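Local coordinates for 2-ON-2 hemoglobin (Agrobacterium tumefaciens, PDB 2XYK), which binds heme b in a group II 2-on-2 globin fold and, judging by its family, probably binds and carries oxygen, at residues L21-F25 / F97-E103; P84-R90 / F123-E129. All blocks are in the same frame, centred on the assembly; numbering follows the deposited sequence.

Contact 1. Residues L21-F25 / F97-E103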
loop_
_atom_site.group_PDB
_atom_site.type_symbol
_atom_site.label_atom_id
_atom_site.label_comp_id
_atom_site.label_asym_id
_atom_site.label_seq_id
_atom_site.Cartn_x
_atom_site.Cartn_y
_atom_site.Cartn_z
ATOM N N LEU A 21 7.938 1.284 -4.769
ATOM C CA LEU A 21 7.285 0.852 -3.542
ATOM C C LEU A 21 6.288 -0.268 -3.832
ATOM O O LEU A 21 6.344 -1.317 -3.218
ATOM C CB LEU A 21 6.588 2.029 -2.846
ATOM C CG LEU A 21 5.771 1.710 -1.587
ATOM C CD1 LEU A 21 6.651 1.249 -0.396
ATOM C CD2 LEU A 21 4.985 2.941 -1.212
ATOM N N THR A 22 5.379 -0.029 -4.769
ATOM C CA THR A 22 4.279 -0.949 -5.026
ATOM C C THR A 22 4.805 -2.249 -5.668
ATOM O O THR A 22 4.317 -3.330 -5.354
ATOM C CB THR A 22 3.203 -0.264 -5.906
ATOM O OG1 THR A 22 2.811 0.974 -5.289
ATOM C CG2 THR A 22 1.960 -1.130 -6.052
ATOM N N ARG A 23 5.798 -2.125 -6.562
ATOM C CA ARG A 23 6.455 -3.281 -7.178
ATOM C C ARG A 23 7.112 -4.156 -6.145
ATOM O O ARG A 23 6.948 -5.376 -6.195
ATOM C CB ARG A 23 7.493 -2.880 -8.238
ATOM C CG ARG A 23 8.216 -4.065 -8.969
ATOM C CD ARG A 23 7.286 -4.829 -9.937
ATOM N NE ARG A 23 6.537 -3.919 -10.802
ATOM C CZ ARG A 23 6.854 -3.596 -12.055
ATOM N NH1 ARG A 23 7.922 -4.117 -12.661
ATOM N NH2 ARG A 23 6.085 -2.745 -12.718
ATOM N N ARG A 24 7.888 -3.545 -5.242
ATOM C CA ARG A 24 8.593 -4.303 -4.216
ATOM C C ARG A 24 7.624 -4.968 -3.224
ATOM O O ARG A 24 7.913 -6.048 -2.722
ATOM C CB ARG A 24 9.593 -3.401 -3.460
ATOM C CG ARG A 24 10.479 -4.145 -2.430
ATOM C CD ARG A 24 11.314 -5.267 -3.131
ATOM N NE ARG A 24 12.229 -5.957 -2.210
ATOM C CZ ARG A 24 12.680 -7.205 -2.358
ATOM N NH1 ARG A 24 12.284 -7.953 -3.380
ATOM N NH2 ARG A 24 13.519 -7.712 -1.459
ATOM N N PHE A 25 6.507 -4.296 -2.915
ATOM C CA PHE A 25 5.461 -4.841 -2.020
ATOM C C PHE A 25 4.879 -6.175 -2.503
ATOM O O PHE A 25 4.827 -7.133 -1.744
ATOM C CB PHE A 25 4.331 -3.818 -1.858
ATOM C CG PHE A 25 3.163 -4.306 -1.035
ATOM C CD1 PHE A 25 3.310 -4.578 0.327
ATOM C CD2 PHE A 25 1.896 -4.448 -1.616
ATOM C CE1 PHE A 25 2.215 -5.020 1.104
ATOM C CE2 PHE A 25 0.803 -4.894 -0.849
ATOM C CZ PHE A 25 0.971 -5.173 0.513
ATOM N N PHE A 97 4.594 -4.429 3.420
ATOM C CA PHE A 97 4.538 -2.968 3.218
ATOM C C PHE A 97 5.667 -2.258 3.972
ATOM O O PHE A 97 6.248 -1.332 3.437
ATOM C CB PHE A 97 3.179 -2.358 3.600
ATOM C CG PHE A 97 3.002 -0.935 3.108
ATOM C CD1 PHE A 97 2.605 -0.684 1.787
ATOM C CD2 PHE A 97 3.272 0.153 3.947
ATOM C CE1 PHE A 97 2.469 0.640 1.320
ATOM C CE2 PHE A 97 3.127 1.469 3.490
ATOM C CZ PHE A 97 2.732 1.714 2.182
ATOM N N ARG A 98 5.954 -2.689 5.204
ATOM C CA ARG A 98 7.054 -2.108 5.985
ATOM C C ARG A 98 8.385 -2.280 5.281
ATOM O O ARG A 98 9.121 -1.314 5.117
ATOM C CB ARG A 98 7.133 -2.731 7.382
ATOM C CG ARG A 98 7.965 -1.907 8.400
ATOM C CD ARG A 98 7.660 -2.399 9.821
ATOM N NE ARG A 98 8.781 -2.229 10.748
ATOM N N ARG A 99 8.690 -3.515 4.872
ATOM C CA ARG A 99 9.943 -3.817 4.188
ATOM C C ARG A 99 10.057 -3.137 2.830
ATOM O O ARG A 99 11.152 -2.711 2.450
ATOM C CB ARG A 99 10.134 -5.334 4.006
ATOM C CG ARG A 99 11.530 -5.695 3.545
ATOM C CD ARG A 99 11.945 -7.124 3.881
ATOM N NE ARG A 99 13.012 -7.531 2.964
ATOM C CZ ARG A 99 13.473 -8.777 2.817
ATOM N NH1 ARG A 99 12.972 -9.793 3.526
ATOM N NH2 ARG A 99 14.444 -9.014 1.935
ATOM N N ALA A 100 8.946 -3.077 2.093
ATOM C CA ALA A 100 8.935 -2.381 0.817
ATOM C C ALA A 100 9.242 -0.896 0.992
ATOM O O ALA A 100 10.009 -0.336 0.200
ATOM C CB ALA A 100 7.612 -2.610 0.055
ATOM N N MET A 101 8.665 -0.276 2.024
ATOM C CA MET A 101 8.936 1.143 2.374
ATOM C C MET A 101 10.387 1.362 2.756
ATOM O O MET A 101 11.030 2.294 2.272
ATOM C CB MET A 101 8.134 1.600 3.599
ATOM C CG MET A 101 6.698 1.898 3.404
ATOM S SD MET A 101 6.170 2.893 4.826
ATOM C CE MET A 101 6.545 4.473 4.149
ATOM N N ASP A 102 10.875 0.518 3.665
ATOM C CA ASP A 102 12.260 0.635 4.195
ATOM C C ASP A 102 13.238 0.567 3.035
ATOM O O ASP A 102 14.251 1.260 3.043
ATOM C CB ASP A 102 12.587 -0.479 5.230
ATOM C CG ASP A 102 11.878 -0.274 6.594
ATOM O OD1 ASP A 102 11.397 0.846 6.882
ATOM O OD2 ASP A 102 11.797 -1.252 7.392
ATOM N N GLU A 103 12.930 -0.262 2.026
ATOM C CA GLU A 103 13.839 -0.445 0.899
ATOM C C GLU A 103 13.746 0.621 -0.199
ATOM O O GLU A 103 14.658 0.732 -1.013
ATOM C CB GLU A 103 13.684 -1.857 0.300
ATOM C CG GLU A 103 14.426 -2.948 1.083
ATOM C CD GLU A 103 13.930 -4.361 0.729
ATOM O OE1 GLU A 103 13.423 -4.552 -0.411
ATOM O OE2 GLU A 103 14.050 -5.264 1.596
#
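The B-G helix packing of the 2-on-2 globin sandwich brings Leu-21, Arg-24 and Phe-25 of helix 14-31 (helix B) against Phe-97, Ala-100, Met-101 and Glu-103 of helix 87-104 (helix G). The axes of the two segments come within 8.5 Å, with N-to-C directions at 136°. This approach is consistent with the small Ala-100 methyl: its CB sits 3.6 Å from Phe-25 N, against the backbone at Phe-25. On one flank Leu-21 lays CD1 alongside the other helix, 3.5 Å from Met-101 N, while CD2 reaches toward the Phe-97 ring. Phe-25 has CG trans to its backbone nitrogen (chi1 176°), which carries the ring across to the start of 97-103, where CE1 lies 3.8 Å from Phe-97 CB. Phe-97 turns its ring edge to the Phe-25 face, a T-shaped pair with centroids 6.0 Å apart and planes at 74°. Trp-93 of helix 87-104 and Phe-53 of helix 47-60 extend this aromatic layer. At the outer flank Arg-24 bends at chi2, and its NE gives Glu-103 OE1 a nearly straight 2.6 Å salt bridge; NH2 adds a weak bond to the same oxygen. Arg-99 grips the other carboxylate oxygen, NE to Glu-103 OE2 at 2.8 Å, leaving Glu-103 bridged between two guanidinium groups whose NH2 atoms, on Arg-24 and Arg-99, stand 3.8 Å apart.

Contact 2. Residues P84-R90 / F123-E129. With HEM (protoporphyrin IX containing Fe), chain C.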
loop_
_atom_site.group_PDB
_atom_site.type_symbol
_atom_site.label_atom_id
_atom_site.label_comp_id
_atom_site.label_asym_id
_atom_site.label_seq_id
_atom_site.Cartn_x
_atom_site.Cartn_y
_atom_site.Cartn_z
ATOM N N PRO A 84 -11.216 -12.877 2.994
ATOM C CA PRO A 84 -11.188 -13.218 4.414
ATOM C C PRO A 84 -9.852 -12.798 5.054
ATOM O O PRO A 84 -8.799 -13.412 4.839
ATOM C CB PRO A 84 -11.365 -14.719 4.399
ATOM C CG PRO A 84 -10.699 -15.159 3.125
ATOM C CD PRO A 84 -10.872 -14.038 2.141
ATOM N N ILE A 85 -9.919 -11.709 5.806
ATOM C CA ILE A 85 -8.747 -11.094 6.377
ATOM C C ILE A 85 -8.766 -11.239 7.894
ATOM O O ILE A 85 -9.476 -10.507 8.595
ATOM C CB ILE A 85 -8.601 -9.583 5.977
ATOM C CG1 ILE A 85 -8.581 -9.423 4.446
ATOM C CG2 ILE A 85 -7.289 -9.005 6.589
ATOM C CD1 ILE A 85 -8.770 -7.995 3.909
ATOM N N GLY A 86 -7.976 -12.192 8.385
ATOM C CA GLY A 86 -7.745 -12.352 9.822
ATOM C C GLY A 86 -6.417 -11.730 10.238
ATOM O O GLY A 86 -5.747 -11.106 9.413
ATOM N N PRO A 87 -6.002 -11.941 11.505
ATOM C CA PRO A 87 -4.760 -11.342 12.035
ATOM C C PRO A 87 -3.559 -11.686 11.148
ATOM O O PRO A 87 -2.709 -10.847 10.924
ATOM C CB PRO A 87 -4.602 -11.994 13.413
ATOM C CG PRO A 87 -5.992 -12.467 13.791
ATOM C CD PRO A 87 -6.687 -12.796 12.494
ATOM N N ALA A 88 -3.524 -12.906 10.616
ATOM C CA ALA A 88 -2.390 -13.375 9.812
ATOM C C ALA A 88 -2.260 -12.632 8.477
ATOM O O ALA A 88 -1.163 -12.187 8.110
ATOM C CB ALA A 88 -2.457 -14.913 9.587
ATOM N N GLU A 89 -3.381 -12.480 7.766
ATOM C CA GLU A 89 -3.379 -11.791 6.477
ATOM C C GLU A 89 -2.972 -10.369 6.748
ATOM O O GLU A 89 -2.164 -9.808 6.018
ATOM C CB GLU A 89 -4.756 -11.858 5.766
ATOM C CG GLU A 89 -5.107 -13.255 5.245
ATOM C CD GLU A 89 -5.427 -14.267 6.365
ATOM O OE1 GLU A 89 -5.924 -13.839 7.411
ATOM O OE2 GLU A 89 -5.176 -15.487 6.203
ATOM N N ARG A 90 -3.517 -9.816 7.831
ATOM C CA ARG A 90 -3.223 -8.457 8.261
ATOM C C ARG A 90 -1.738 -8.217 8.564
ATOM O O ARG A 90 -1.169 -7.272 8.033
ATOM C CB ARG A 90 -4.101 -8.063 9.446
ATOM C CG ARG A 90 -3.731 -6.724 10.134
ATOM C CD ARG A 90 -4.229 -6.783 11.612
ATOM N NE ARG A 90 -3.303 -7.526 12.490
ATOM C CZ ARG A 90 -3.649 -8.128 13.627
ATOM N NH1 ARG A 90 -4.907 -8.115 14.037
ATOM N NH2 ARG A 90 -2.726 -8.745 14.361
ATOM N N PHE A 123 -5.381 -2.455 10.190
ATOM C CA PHE A 123 -6.136 -3.049 11.312
ATOM C C PHE A 123 -7.640 -2.875 11.093
ATOM O O PHE A 123 -8.433 -3.771 11.385
ATOM C CB PHE A 123 -5.697 -2.477 12.657
ATOM C CG PHE A 123 -4.558 -3.248 13.293
ATOM C CD1 PHE A 123 -3.247 -3.050 12.879
ATOM C CD2 PHE A 123 -4.808 -4.144 14.319
ATOM C CE1 PHE A 123 -2.193 -3.762 13.471
ATOM C CE2 PHE A 123 -3.783 -4.841 14.921
ATOM C CZ PHE A 123 -2.461 -4.657 14.487
ATOM N N HIS A 124 -8.003 -1.735 10.524
ATOM C CA HIS A 124 -9.369 -1.469 10.136
ATOM C C HIS A 124 -9.908 -2.330 8.963
ATOM O O HIS A 124 -11.135 -2.460 8.809
ATOM C CB HIS A 124 -9.527 0.024 9.853
ATOM C CG HIS A 124 -10.947 0.502 9.943
ATOM N ND1 HIS A 124 -11.673 0.448 11.112
ATOM C CD2 HIS A 124 -11.778 1.024 9.005
ATOM C CE1 HIS A 124 -12.904 0.897 10.888
ATOM N NE2 HIS A 124 -12.992 1.257 9.615
ATOM N N MET A 125 -9.026 -2.902 8.125
ATOM C CA MET A 125 -9.492 -3.758 6.997
ATOM C C MET A 125 -9.766 -5.163 7.473
ATOM O O MET A 125 -10.469 -5.910 6.815
ATOM C CB MET A 125 -8.475 -3.851 5.837
ATOM C CG MET A 125 -8.133 -2.532 5.167
ATOM S SD MET A 125 -9.601 -1.666 4.542
ATOM C CE MET A 125 -10.065 -0.633 5.957
ATOM N N GLN A 126 -9.171 -5.537 8.600
ATOM C CA GLN A 126 -9.324 -6.896 9.122
ATOM C C GLN A 126 -10.826 -7.153 9.354
ATOM O O GLN A 126 -11.539 -6.290 9.908
ATOM C CB GLN A 126 -8.484 -7.076 10.400
ATOM C CG GLN A 126 -8.655 -8.436 11.088
ATOM C CD GLN A 126 -8.113 -8.479 12.520
ATOM O OE1 GLN A 126 -7.281 -7.659 12.921
ATOM N NE2 GLN A 126 -8.576 -9.471 13.292
ATOM N N ASN A 127 -11.315 -8.293 8.864
ATOM C CA ASN A 127 -12.756 -8.565 8.900
ATOM C C ASN A 127 -13.105 -9.914 9.515
ATOM O O ASN A 127 -14.260 -10.341 9.470
ATOM C CB ASN A 127 -13.422 -8.365 7.510
ATOM C CG ASN A 127 -12.705 -9.102 6.373
ATOM O OD1 ASN A 127 -12.551 -8.568 5.261
ATOM N ND2 ASN A 127 -12.313 -10.335 6.623
ATOM N N GLN A 128 -12.098 -10.547 10.120
ATOM C CA GLN A 128 -12.219 -11.881 10.687
ATOM C C GLN A 128 -11.397 -12.014 11.966
ATOM O O GLN A 128 -10.251 -11.527 12.043
ATOM C CB GLN A 128 -11.652 -12.888 9.692
ATOM C CG GLN A 128 -12.566 -13.988 9.319
ATOM C CD GLN A 128 -11.988 -14.838 8.208
ATOM O OE1 GLN A 128 -10.831 -15.255 8.267
ATOM N NE2 GLN A 128 -12.793 -15.106 7.191
ATOM N N GLU A 129 -12.003 -12.683 12.953
ATOM C CA GLU A 129 -11.303 -13.451 14.001
ATOM C C GLU A 129 -10.843 -12.557 15.138
ATOM O O GLU A 129 -11.657 -11.813 15.705
ATOM C CB GLU A 129 -10.144 -14.306 13.438
ATOM C CG GLU A 129 -10.546 -15.672 12.816
ATOM C CD GLU A 129 -9.411 -16.306 11.951
ATOM O OE1 GLU A 129 -9.049 -15.709 10.907
ATOM O OE2 GLU A 129 -8.883 -17.404 12.302
HETATM C CHA HEM C . -7.258 -4.558 -2.675
HETATM C CHB HEM C . -5.671 -7.447 0.982
HETATM C CHC HEM C . -4.857 -3.422 3.628
HETATM C CHD HEM C . -5.310 -0.720 -0.358
HETATM C C1A HEM C . -6.970 -5.672 -1.895
HETATM C C2A HEM C . -7.288 -7.051 -2.221
HETATM C C3A HEM C . -6.867 -7.842 -1.227
HETATM C C4A HEM C . -6.241 -7.002 -0.219
HETATM C CMA HEM C . -6.980 -9.396 -1.095
HETATM C CAA HEM C . -8.008 -7.464 -3.530
HETATM C CBA HEM C . -6.953 -7.434 -4.664
HETATM C CGA HEM C . -7.512 -7.177 -6.063
HETATM O O1A HEM C . -8.700 -6.789 -6.263
HETATM O O2A HEM C . -6.735 -7.350 -7.033
HETATM C C1B HEM C . -5.338 -6.626 2.049
HETATM C C2B HEM C . -4.915 -7.011 3.392
HETATM C C3B HEM C . -4.697 -5.879 4.101
HETATM C C4B HEM C . -4.970 -4.749 3.236
HETATM C CMB HEM C . -4.727 -8.443 3.921
HETATM C CAB HEM C . -4.241 -5.719 5.576
HETATM C CBB HEM C . -5.092 -5.962 6.577
HETATM C C1C HEM C . -4.863 -2.343 2.788
HETATM C C2C HEM C . -4.512 -0.995 3.148
HETATM C C3C HEM C . -4.619 -0.230 2.051
HETATM C C4C HEM C . -5.057 -1.090 0.960
HETATM C CMC HEM C . -4.095 -0.607 4.587
HETATM C CAC HEM C . -4.349 1.299 1.956
HETATM C CBC HEM C . -3.163 1.811 2.356
HETATM C C1D HEM C . -5.959 -1.446 -1.341
HETATM C C2D HEM C . -6.488 -0.928 -2.595
HETATM C C3D HEM C . -7.095 -2.124 -3.308
HETATM C C4D HEM C . -6.883 -3.248 -2.430
HETATM C CMD HEM C . -6.429 0.536 -3.095
HETATM C CAD HEM C . -7.803 -2.137 -4.686
HETATM C CBD HEM C . -9.273 -1.875 -4.340
HETATM C CGD HEM C . -10.168 -2.039 -5.549
HETATM O O1D HEM C . -10.534 -3.192 -5.903
HETATM O O2D HEM C . -10.494 -0.998 -6.152
HETATM N NA HEM C . -6.330 -5.677 -0.670
HETATM N NB HEM C . -5.339 -5.239 1.996
HETATM N NC HEM C . -5.199 -2.374 1.457
HETATM N ND HEM C . -6.206 -2.806 -1.296
HETATM FE FE HEM C . -5.794 -3.995 0.372
HETATM O O HOH W 1 -3.992 -4.111 -0.321
#
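Ile-85 and Met-125, both of the heme pocket, touch where the Ile-85 CD1 methyl meets the backbone carbonyl of Met-125. Met-125 CG lies 3.7 Å from HEM CHC, on the side of the porphyrin opposite the iron-bound water; the Met-125 side chain also touches the axial ligand His-80. Ile-85 CG2 packs 3.7 Å from HEM CMB, and Arg-90 CA comes within 3.5 Å of HEM CBB. Further out, the Arg-90 guanidinium lies flat on Phe-123, planes at 12° and centres 4.2 Å apart, while Arg-90 CD sits over the ring centre as a CH-pi contact and Pro-87 CA covers the guanidinium's other face. Near the guanidinium plane, NH1 donates to Gln-126 OE1 (2.7 Å), although it arrives above the plane of that amide. The amide's rotation is fixed from its other end, Gln-126 NE2 binding Gln-128 O at 2.9 Å. Behind this shell, Ile-85 O accepts from Asn-127 N at 2.9 Å, with a weak second bond from Gln-128 N. At the N-cap of helix 87-104, Gly-86 N donates to Glu-89 OE1. Stacking and an edge hydrogen bond together imply a restricted Arg-90 guanidinium, its charge probably stabilised by the Phe-123 pi cloud and an amide oxygen.

In the fold
Helix 87-104 ties the two contacts together: contact 2 uses its first turn and the loop before it, contact 1 its last two turns. Their centres are 20 Å apart and their nearest atoms about 8 Å, without touching, and their segments alternate along the chain. They stand at different distances from the heme. Contact 2 meets it directly, the Met-125 side chain coming about 3 Å from that of the axial ligand His-80. Contact 1 stands one layer back, with the Phe-97 side chain about 6 Å from the heme and that of Phe-25 about 7 Å from that of heme-binding Ser-49. Helix 108-125 supplies Phe-123 and Met-125 to contact 2, while its Val-118 and Ile-114 back Phe-97 and Met-101.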